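Local coordinates for Fe(2+) transporter FeoB (Escherichia coli, PDB 3I8S), which takes up ferrous iron across the inner membrane in a GTP-driven system, its cytosolic domain probably coupling GTP binding to channel opening, at residues A[107-112]-A[172-177]; A[116-121]-A[157-162]; A[132-137]-A[145-150]. One frame throughout, in Å; residues are numbered along the deposited sequence. Where two conformers were deposited one is given.

How the contacts relate
The three contacts illustrate how a G domain is assembled from nested loops. Contact 1 closes the longest loop, tying the end of helix 98-111 to the linker before helix 179-191; contact 2 lies inside that loop, and contact 3 inside the one closed by contact 2. Contacts 2 and 3, their centres 8 Å apart, share one sheet: strands 115-120 and 145-147 are neighbours in it, joined by a probable hydrogen bond from Ile146 N to Val117 O. The centre of contact 1 lies 21 and 20 Å from those of contacts 2 and 3. Contacts 2 and 3 thus pack strands that lead toward GTP-binding residues, while contact 1 fastens the linker to the G domain beside the helical domain.

Contact 1 (A[107-112]-A[172-177]); sequences QLLELG and VELVHY
The carboxylate of Glu110 meets the Tyr177 ring at its edge, while Val175 CG1 lies over one face of that ring, 3.4 Å above the plane and offset toward the rim. The side chains of Glu110 and Tyr177 come from opposite directions, and the carboxylate and ring planes are nearly coplanar, 22° apart. Glu110 OE2 receives a hydrogen bond from Tyr177 OH at 2.9 Å through its syn lone pair, the side facing its other oxygen. Tyr177 OH also lies 3.0 Å from Glu110 OE1, so the hydroxyl faces both carboxylate oxygens. The extended chain of Glu110 beyond CG, with CG anti to the carbonyl carbon (chi1 -71°), carries the acid out from the helix to this edge. Val175 also borders the acid, its CB 4.0 Å from Glu110 OE2. One helical position earlier, Leu109 CB packs on Leu174 CD1 at 3.9 Å, an apolar touch beside the polar one. The tyrosine oxygen has a second partner, Arg248 NE, whose charge would probably steady the carboxylate too, although its ion pair with Glu110 OE1 is long and weak. The contact sets the C-terminal end of helix 98-111, which finishes at Gly112 in a Schellman motif, against the linker to the helical domain. Helix 198-210 reaches Glu110 through Trp203 and Tyr177 through Leu206, and helix 240-259 lies against Val175 and Tyr177 through Ala247.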
loop_
_atom_site.group_PDB
_atom_site.type_symbol
_atom_site.label_atom_id
_atom_site.label_comp_id
_atom_site.label_asym_id
_atom_site.label_seq_id
_atom_site.Cartn_x
_atom_site.Cartn_y
_atom_site.Cartn_z
ATOM N N GLN A 107 2.060 -3.971 1.930
ATOM C CA GLN A 107 1.533 -3.393 3.167
ATOM C C GLN A 107 0.094 -2.938 2.988
ATOM O O GLN A 107 -0.737 -3.181 3.859
ATOM C CB GLN A 107 2.402 -2.228 3.667
ATOM C CG GLN A 107 3.834 -2.628 4.007
ATOM C CD GLN A 107 4.285 -2.182 5.415
ATOM O OE1 GLN A 107 4.730 -1.040 5.619
ATOM N NE2 GLN A 107 4.163 -3.087 6.383
ATOM N N LEU A 108 -0.201 -2.269 1.879
ATOM C CA LEU A 108 -1.555 -1.786 1.574
ATOM C C LEU A 108 -2.521 -2.948 1.472
ATOM O O LEU A 108 -3.598 -2.900 2.040
ATOM C CB LEU A 108 -1.626 -1.003 0.269
ATOM C CG LEU A 108 -0.711 0.193 0.193
ATOM C CD1 LEU A 108 -0.812 0.710 -1.191
ATOM C CD2 LEU A 108 -1.141 1.191 1.253
ATOM N N LEU A 109 -2.099 -4.007 0.793
ATOM C CA LEU A 109 -2.957 -5.183 0.584
ATOM C C LEU A 109 -3.226 -5.923 1.907
ATOM O O LEU A 109 -4.330 -6.420 2.144
ATOM C CB LEU A 109 -2.269 -6.102 -0.454
ATOM C CG LEU A 109 -2.198 -5.514 -1.869
ATOM C CD1 LEU A 109 -1.342 -6.409 -2.795
ATOM C CD2 LEU A 109 -3.583 -5.302 -2.414
ATOM N N GLU A 110 -2.221 -5.991 2.763
ATOM C CA GLU A 110 -2.379 -6.605 4.078
ATOM C C GLU A 110 -3.356 -5.843 4.992
ATOM O O GLU A 110 -4.025 -6.454 5.839
ATOM C CB GLU A 110 -1.046 -6.756 4.778
ATOM C CG GLU A 110 -0.163 -7.786 4.200
ATOM C CD GLU A 110 0.904 -8.201 5.171
ATOM O OE1 GLU A 110 1.754 -7.355 5.564
ATOM O OE2 GLU A 110 0.862 -9.358 5.576
ATOM N N LEU A 111 -3.441 -4.525 4.811
ATOM C CA LEU A 111 -4.439 -3.706 5.527
ATOM C C LEU A 111 -5.836 -3.927 4.970
ATOM O O LEU A 111 -6.864 -3.630 5.623
ATOM C CB LEU A 111 -4.064 -2.211 5.431
ATOM C CG LEU A 111 -2.977 -1.829 6.418
ATOM C CD1 LEU A 111 -2.376 -0.466 6.021
ATOM C CD2 LEU A 111 -3.580 -1.826 7.825
ATOM N N GLY A 112 -5.890 -4.454 3.754
ATOM C CA GLY A 112 -7.155 -4.809 3.159
ATOM C C GLY A 112 -7.886 -3.646 2.523
ATOM O O GLY A 112 -9.080 -3.763 2.225
ATOM N N VAL A 172 -6.201 -13.456 -1.726
ATOM C CA VAL A 172 -5.073 -14.236 -2.206
ATOM C C VAL A 172 -4.168 -14.601 -1.028
ATOM O O VAL A 172 -4.147 -13.904 -0.013
ATOM C CB VAL A 172 -4.257 -13.434 -3.207
ATOM C CG1 VAL A 172 -5.011 -13.246 -4.517
ATOM C CG2 VAL A 172 -3.913 -12.097 -2.609
ATOM N N GLU A 173 -3.406 -15.667 -1.170
ATOM C CA GLU A 173 -2.335 -15.910 -0.233
ATOM C C GLU A 173 -1.312 -14.860 -0.539
ATOM O O GLU A 173 -0.866 -14.755 -1.683
ATOM C CB GLU A 173 -1.668 -17.250 -0.455
ATOM C CG GLU A 173 -0.589 -17.524 0.603
ATOM C CD GLU A 173 -1.085 -18.391 1.746
ATOM O OE1 GLU A 173 -0.408 -18.433 2.803
ATOM O OE2 GLU A 173 -2.140 -19.048 1.557
ATOM N N LEU A 174 -0.908 -14.096 0.462
ATOM C CA LEU A 174 0.177 -13.145 0.239
ATOM C C LEU A 174 1.348 -13.575 1.106
ATOM O O LEU A 174 1.978 -14.607 0.868
ATOM C CB LEU A 174 -0.285 -11.719 0.553
ATOM C CG LEU A 174 -1.314 -11.088 -0.388
ATOM C CD1 LEU A 174 -1.970 -9.894 0.286
ATOM C CD2 LEU A 174 -0.654 -10.722 -1.715
ATOM N N VAL A 175 1.639 -12.814 2.152
ATOM C CA VAL A 175 2.804 -13.137 2.950
ATOM C C VAL A 175 2.467 -14.330 3.812
ATOM O O VAL A 175 1.371 -14.427 4.377
ATOM C CB VAL A 175 3.270 -11.922 3.778
ATOM C CG1 VAL A 175 4.505 -12.293 4.586
ATOM C CG2 VAL A 175 3.572 -10.768 2.834
ATOM N N HIS A 176 3.402 -15.262 3.894
ATOM C CA HIS A 176 3.208 -16.465 4.685
ATOM C C HIS A 176 4.031 -16.391 5.952
ATOM O O HIS A 176 5.153 -16.905 6.023
ATOM C CB HIS A 176 3.547 -17.743 3.900
ATOM C CG HIS A 176 2.994 -18.976 4.534
ATOM N ND1 HIS A 176 1.725 -19.440 4.274
ATOM C CD2 HIS A 176 3.517 -19.810 5.460
ATOM C CE1 HIS A 176 1.491 -20.516 5.001
ATOM N NE2 HIS A 176 2.567 -20.767 5.726
ATOM N N TYR A 177 3.456 -15.752 6.967
ATOM C CA TYR A 177 4.125 -15.611 8.247
ATOM C C TYR A 177 4.091 -16.888 9.060
ATOM O O TYR A 177 3.105 -17.644 9.010
ATOM C CB TYR A 177 3.455 -14.527 9.083
ATOM C CG TYR A 177 3.451 -13.158 8.475
ATOM C CD1 TYR A 177 2.301 -12.630 7.897
ATOM C CD2 TYR A 177 4.614 -12.388 8.448
ATOM C CE1 TYR A 177 2.314 -11.339 7.356
ATOM C CE2 TYR A 177 4.630 -11.118 7.923
ATOM C CZ TYR A 177 3.463 -10.604 7.377
ATOM O OH TYR A 177 3.511 -9.353 6.870
#

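Contact 2 (A[116-121]-A[157-162])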
loop_
_atom_site.group_PDB
_atom_site.type_symbol
_atom_site.label_atom_id
_atom_site.label_comp_id
_atom_site.label_asym_id
_atom_site.label_seq_id
_atom_site.Cartn_x
_atom_site.Cartn_y
_atom_site.Cartn_z
ATOM N N ILE A 116 -6.077 -0.214 -6.508
ATOM C CA ILE A 116 -5.792 -0.414 -7.895
ATOM C C ILE A 116 -4.308 -0.108 -8.052
ATOM O O ILE A 116 -3.856 0.967 -7.631
ATOM C CB ILE A 116 -6.589 0.565 -8.779
ATOM C CG1 ILE A 116 -8.104 0.253 -8.687
ATOM C CG2 ILE A 116 -6.091 0.442 -10.238
ATOM C CD1 ILE A 116 -8.946 1.393 -9.140
ATOM N N VAL A 117 -3.533 -1.035 -8.624
ATOM C CA VAL A 117 -2.129 -0.704 -8.965
ATOM C C VAL A 117 -2.068 -0.034 -10.312
ATOM O O VAL A 117 -2.572 -0.579 -11.338
ATOM C CB VAL A 117 -1.188 -1.936 -8.928
ATOM C CG1 VAL A 117 0.150 -1.662 -9.566
ATOM C CG2 VAL A 117 -1.084 -2.458 -7.516
ATOM N N ALA A 118 -1.417 1.119 -10.346
ATOM C CA ALA A 118 -1.106 1.756 -11.624
ATOM C C ALA A 118 0.380 1.551 -11.905
ATOM O O ALA A 118 1.232 2.164 -11.249
ATOM C CB ALA A 118 -1.454 3.215 -11.614
ATOM N N LEU A 119 0.649 0.739 -12.921
ATOM C CA LEU A 119 1.999 0.368 -13.298
ATOM C C LEU A 119 2.557 1.358 -14.298
ATOM O O LEU A 119 2.096 1.471 -15.468
ATOM C CB LEU A 119 2.036 -1.088 -13.789
ATOM C CG LEU A 119 3.377 -1.805 -13.893
ATOM C CD1 LEU A 119 4.066 -2.042 -12.543
ATOM C CD2 LEU A 119 3.213 -3.165 -14.614
ATOM N N ASN A 120 3.586 2.061 -13.811
ATOM C CA ASN A 120 4.254 3.142 -14.499
ATOM C C ASN A 120 5.688 2.819 -14.960
ATOM O O ASN A 120 6.241 1.785 -14.628
ATOM C CB ASN A 120 4.347 4.318 -13.488
ATOM C CG ASN A 120 3.896 5.586 -14.057
ATOM O OD1 ASN A 120 3.691 5.714 -15.269
ATOM N ND2 ASN A 120 3.717 6.566 -13.195
ATOM N N MET A 121 6.314 3.753 -15.687
ATOM C CA MET A 121 7.688 3.593 -16.188
ATOM C C MET A 121 7.892 2.328 -17.015
ATOM O O MET A 121 8.943 1.698 -16.975
ATOM C CB MET A 121 8.694 3.629 -15.023
ATOM C CG MET A 121 8.421 4.702 -13.976
ATOM S SD MET A 121 8.487 6.376 -14.641
ATOM C CE MET A 121 8.224 7.395 -13.197
ATOM N N GLU A 157 -7.303 6.358 -19.330
ATOM C CA GLU A 157 -8.641 5.853 -19.589
ATOM C C GLU A 157 -8.897 4.474 -18.974
ATOM O O GLU A 157 -9.946 4.264 -18.392
ATOM C CB GLU A 157 -8.954 5.894 -21.083
ATOM C CG GLU A 157 -9.041 7.359 -21.608
ATOM C CD GLU A 157 -9.923 8.269 -20.709
ATOM O OE1 GLU A 157 -11.156 7.988 -20.623
ATOM O OE2 GLU A 157 -9.387 9.209 -20.036
ATOM N N ALA A 158 -7.929 3.558 -19.071
ATOM C CA ALA A 158 -8.024 2.245 -18.403
ATOM C C ALA A 158 -8.085 2.366 -16.871
ATOM O O ALA A 158 -8.798 1.600 -16.191
ATOM C CB ALA A 158 -6.891 1.343 -18.825
ATOM N N LEU A 159 -7.344 3.324 -16.307
ATOM C CA LEU A 159 -7.389 3.565 -14.886
ATOM C C LEU A 159 -8.793 4.036 -14.453
ATOM O O LEU A 159 -9.319 3.578 -13.423
ATOM C CB LEU A 159 -6.340 4.623 -14.492
ATOM C CG LEU A 159 -6.170 4.966 -13.002
ATOM C CD1 LEU A 159 -5.858 3.669 -12.216
ATOM C CD2 LEU A 159 -5.071 6.094 -12.848
ATOM N N LYS A 160 -9.386 4.955 -15.231
ATOM C CA LYS A 160 -10.725 5.447 -14.906
ATOM C C LYS A 160 -11.767 4.329 -14.996
ATOM O O LYS A 160 -12.656 4.278 -14.178
ATOM C CB LYS A 160 -11.094 6.670 -15.750
ATOM C CG LYS A 160 -10.303 7.925 -15.397
ATOM C CD LYS A 160 -10.827 9.112 -16.097
ATOM C CE LYS A 160 -10.119 10.377 -15.748
ATOM N NZ LYS A 160 -10.865 11.565 -16.353
ATOM N N LEU A 161 -11.662 3.449 -15.981
ATOM C CA LEU A 161 -12.495 2.232 -16.082
ATOM C C LEU A 161 -12.388 1.412 -14.786
ATOM O O LEU A 161 -13.390 1.004 -14.226
ATOM C CB LEU A 161 -12.032 1.354 -17.244
ATOM C CG LEU A 161 -12.746 0.019 -17.533
ATOM C CD1 LEU A 161 -14.257 0.180 -17.549
ATOM C CD2 LEU A 161 -12.319 -0.610 -18.907
ATOM N N ALA A 162 -11.145 1.143 -14.389
ATOM C CA ALA A 162 -10.849 0.414 -13.171
ATOM C C ALA A 162 -11.482 1.058 -11.928
ATOM O O ALA A 162 -12.026 0.346 -11.074
ATOM C CB ALA A 162 -9.311 0.207 -13.026
#
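Strand 116-120 and helix 157-162 run antiparallel, the axes of these short segments 9.9 Å apart at closest approach and 175° between directions, as befits a helix laid along one face of the central sheet. This is the layered alpha/beta arrangement of the P-loop GTPase fold, and the joint between strand and helix is wholly apolar. Ile116 and Ala118, alternate residues of the strand, send their side chains toward the helix, whereas the intervening Val117 points away. Ile116 uses two branches. Its CG2 meets Leu159 CD1 at 3.8 Å, the two side chains crossing obliquely, and its CD1 reaches farther along the helix to Ala162, touching that residue's backbone C at 3.8 Å. The small side chain of Ala162, its CB 4.1 Å from Ile116 CD1, is consistent with so near an approach. In Leu159, CG anti to the backbone N (chi1 -177°) and a chi2 of 56° together bring CD1 to the strand. Ile146 of the neighbouring strand 145-147 touches both Ile116 and Ala162, and Leu19 of helix 16-24 lies against Leu159. Asn120, the last residue of the strand, and Met121 just after it belong to the GTP-binding site, and Asn120 ND2 makes a weak hydrogen bond to Ser14 O of the first GTP-binding loop. Nearer the middle of the strand, the lone methyl of Ala118 makes a looser touch, CB to Leu159 CD1 at 4.5 Å.

Contact 3 (A[132-137]-A[145-150]); sequences IEIDAL and VIPLVS
Helix 134-137 comes closest to strand 145-147 where Ile134 CA and Val145 CA stand 6.4 Å apart, placing the first turn of the helix against the strand. Glu133, at the N-cap position, precedes that turn, and Glu133 O accepts the helical bond from Leu137 N at 3.0 Å. On the helix side Ile134 does most of the work, with two branches. Its CG2, anti to the backbone N while CG1 is anti to the carbonyl carbon (chi1 -74°), presses on Val145, lying 3.4 Å from Val145 O and 3.8 Å from Val145 CG1. The other branch turns along the strand until CD1 rests on the proline ring, 3.8 Å from Pro147 CG, the two side chains meeting at about a right angle. One turn farther on, Leu137 also crosses Val145 nearly at right angles, its CG 4.1 Å from Val145 CG2 and its CD2 equally far from Val145 CG1, so both methyls of the valine are engaged. An alanine in place of Ile134 would keep neither branch, and is likely to leave Pro147 without its cover from the helix and Val145 held on this side mainly by Leu137. Beyond Leu148 the chain enters the G5 loop, where Val149 and Ser150 bind GTP and which mediates this protein's fast GDP release. Strand 145-147 is one of the two edge strands of the sheet within this chain, bonded along strand 115-120; its opposite-facing Ile146 packs on Ala158 and Ala162 of helix 154-164, while helix 240-259 covers Leu137 through Ile255 and Val259.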
loop_
_atom_site.group_PDB
_atom_site.type_symbol
_atom_site.label_atom_id
_atom_site.label_comp_id
_atom_site.label_asym_id
_atom_site.label_seq_id
_atom_site.Cartn_x
_atom_site.Cartn_y
_atom_site.Cartn_z
ATOM N N ILE A 132 6.916 -7.119 -17.794
ATOM C CA ILE A 132 6.070 -7.492 -16.658
ATOM C C ILE A 132 4.814 -8.225 -17.169
ATOM O O ILE A 132 4.074 -7.703 -18.041
ATOM C CB ILE A 132 5.618 -6.275 -15.837
ATOM C CG1 ILE A 132 6.826 -5.465 -15.313
ATOM C CG2 ILE A 132 4.776 -6.708 -14.636
ATOM C CD1 ILE A 132 7.830 -6.254 -14.574
ATOM N N GLU A 133 4.579 -9.421 -16.624
ATOM C CA GLU A 133 3.356 -10.158 -16.885
ATOM C C GLU A 133 2.248 -9.586 -16.016
ATOM O O GLU A 133 2.150 -9.881 -14.811
ATOM C CB GLU A 133 3.522 -11.606 -16.525
ATOM C CG GLU A 133 4.249 -12.416 -17.518
ATOM C CD GLU A 133 3.899 -13.874 -17.342
ATOM O OE1 GLU A 133 3.728 -14.270 -16.156
ATOM O OE2 GLU A 133 3.758 -14.603 -18.355
ATOM N N ILE A 134 1.422 -8.756 -16.623
ATOM C CA ILE A 134 0.518 -7.919 -15.832
ATOM C C ILE A 134 -0.556 -8.754 -15.116
ATOM O O ILE A 134 -0.831 -8.578 -13.901
ATOM C CB ILE A 134 -0.102 -6.828 -16.729
ATOM C CG1 ILE A 134 0.954 -5.758 -17.039
ATOM C CG2 ILE A 134 -1.285 -6.165 -16.071
ATOM C CD1 ILE A 134 0.707 -5.142 -18.359
ATOM N N ASP A 135 -1.165 -9.674 -15.847
ATOM C CA ASP A 135 -2.201 -10.510 -15.219
ATOM C C ASP A 135 -1.679 -11.470 -14.175
ATOM O O ASP A 135 -2.351 -11.714 -13.170
ATOM C CB ASP A 135 -3.024 -11.249 -16.263
ATOM C CG ASP A 135 -4.417 -10.744 -16.301
ATOM O OD1 ASP A 135 -4.554 -9.548 -15.943
ATOM O OD2 ASP A 135 -5.344 -11.535 -16.604
ATOM N N ALA A 136 -0.489 -12.020 -14.408
ATOM C CA ALA A 136 0.192 -12.802 -13.404
ATOM C C ALA A 136 0.403 -11.990 -12.096
ATOM O O ALA A 136 0.215 -12.491 -10.984
ATOM C CB ALA A 136 1.541 -13.319 -13.938
ATOM N N LEU A 137 0.799 -10.730 -12.228
ATOM C CA LEU A 137 0.936 -9.886 -11.054
ATOM C C LEU A 137 -0.425 -9.620 -10.357
ATOM O O LEU A 137 -0.535 -9.737 -9.133
ATOM C CB LEU A 137 1.552 -8.545 -11.448
ATOM C CG LEU A 137 1.869 -7.613 -10.316
ATOM C CD1 LEU A 137 2.666 -8.177 -9.201
ATOM C CD2 LEU A 137 2.566 -6.364 -10.923
ATOM N N VAL A 145 -4.247 -4.492 -11.896
ATOM C CA VAL A 145 -2.956 -3.909 -12.254
ATOM C C VAL A 145 -3.159 -3.299 -13.626
ATOM O O VAL A 145 -3.455 -4.028 -14.606
ATOM C CB VAL A 145 -1.802 -4.954 -12.267
ATOM C CG1 VAL A 145 -0.488 -4.345 -12.843
ATOM C CG2 VAL A 145 -1.569 -5.533 -10.828
ATOM N N ILE A 146 -3.080 -1.972 -13.681
ATOM C CA ILE A 146 -3.365 -1.225 -14.886
ATOM C C ILE A 146 -2.064 -0.632 -15.427
ATOM O O ILE A 146 -1.438 0.203 -14.789
ATOM C CB ILE A 146 -4.389 -0.058 -14.615
ATOM C CG1 ILE A 146 -5.642 -0.578 -13.922
ATOM C CG2 ILE A 146 -4.686 0.693 -15.877
ATOM C CD1 ILE A 146 -6.316 -1.669 -14.552
ATOM N N PRO A 147 -1.681 -1.016 -16.629
ATOM C CA PRO A 147 -0.462 -0.425 -17.215
ATOM C C PRO A 147 -0.688 1.004 -17.721
ATOM O O PRO A 147 -1.597 1.236 -18.535
ATOM C CB PRO A 147 -0.157 -1.360 -18.355
ATOM C CG PRO A 147 -1.412 -1.994 -18.728
ATOM C CD PRO A 147 -2.311 -1.992 -17.524
ATOM N N LEU A 148 0.131 1.955 -17.252
ATOM C CA LEU A 148 -0.074 3.347 -17.610
ATOM C C LEU A 148 0.629 3.699 -18.889
ATOM O O LEU A 148 1.707 4.308 -18.921
ATOM C CB LEU A 148 0.293 4.306 -16.480
ATOM C CG LEU A 148 -0.621 4.454 -15.272
ATOM C CD1 LEU A 148 -0.015 5.588 -14.396
ATOM C CD2 LEU A 148 -2.074 4.715 -15.657
ATOM N N VAL A 149 -0.009 3.271 -19.969
ATOM C CA VAL A 149 0.430 3.514 -21.282
ATOM C C VAL A 149 0.247 5.008 -21.554
ATOM O O VAL A 149 -0.886 5.548 -21.424
ATOM C CB VAL A 149 -0.398 2.654 -22.262
ATOM C CG1 VAL A 149 -0.157 3.092 -23.675
ATOM C CG2 VAL A 149 -0.047 1.168 -22.042
ATOM N N SER A 150 1.357 5.680 -21.888
ATOM C CA SER A 150 1.296 7.125 -22.199
ATOM C C SER A 150 0.583 7.418 -23.521
ATOM O O SER A 150 -0.217 8.353 -23.591
ATOM C CB SER A 150 2.691 7.759 -22.196
ATOM O OG SER A 150 3.535 7.086 -23.109
#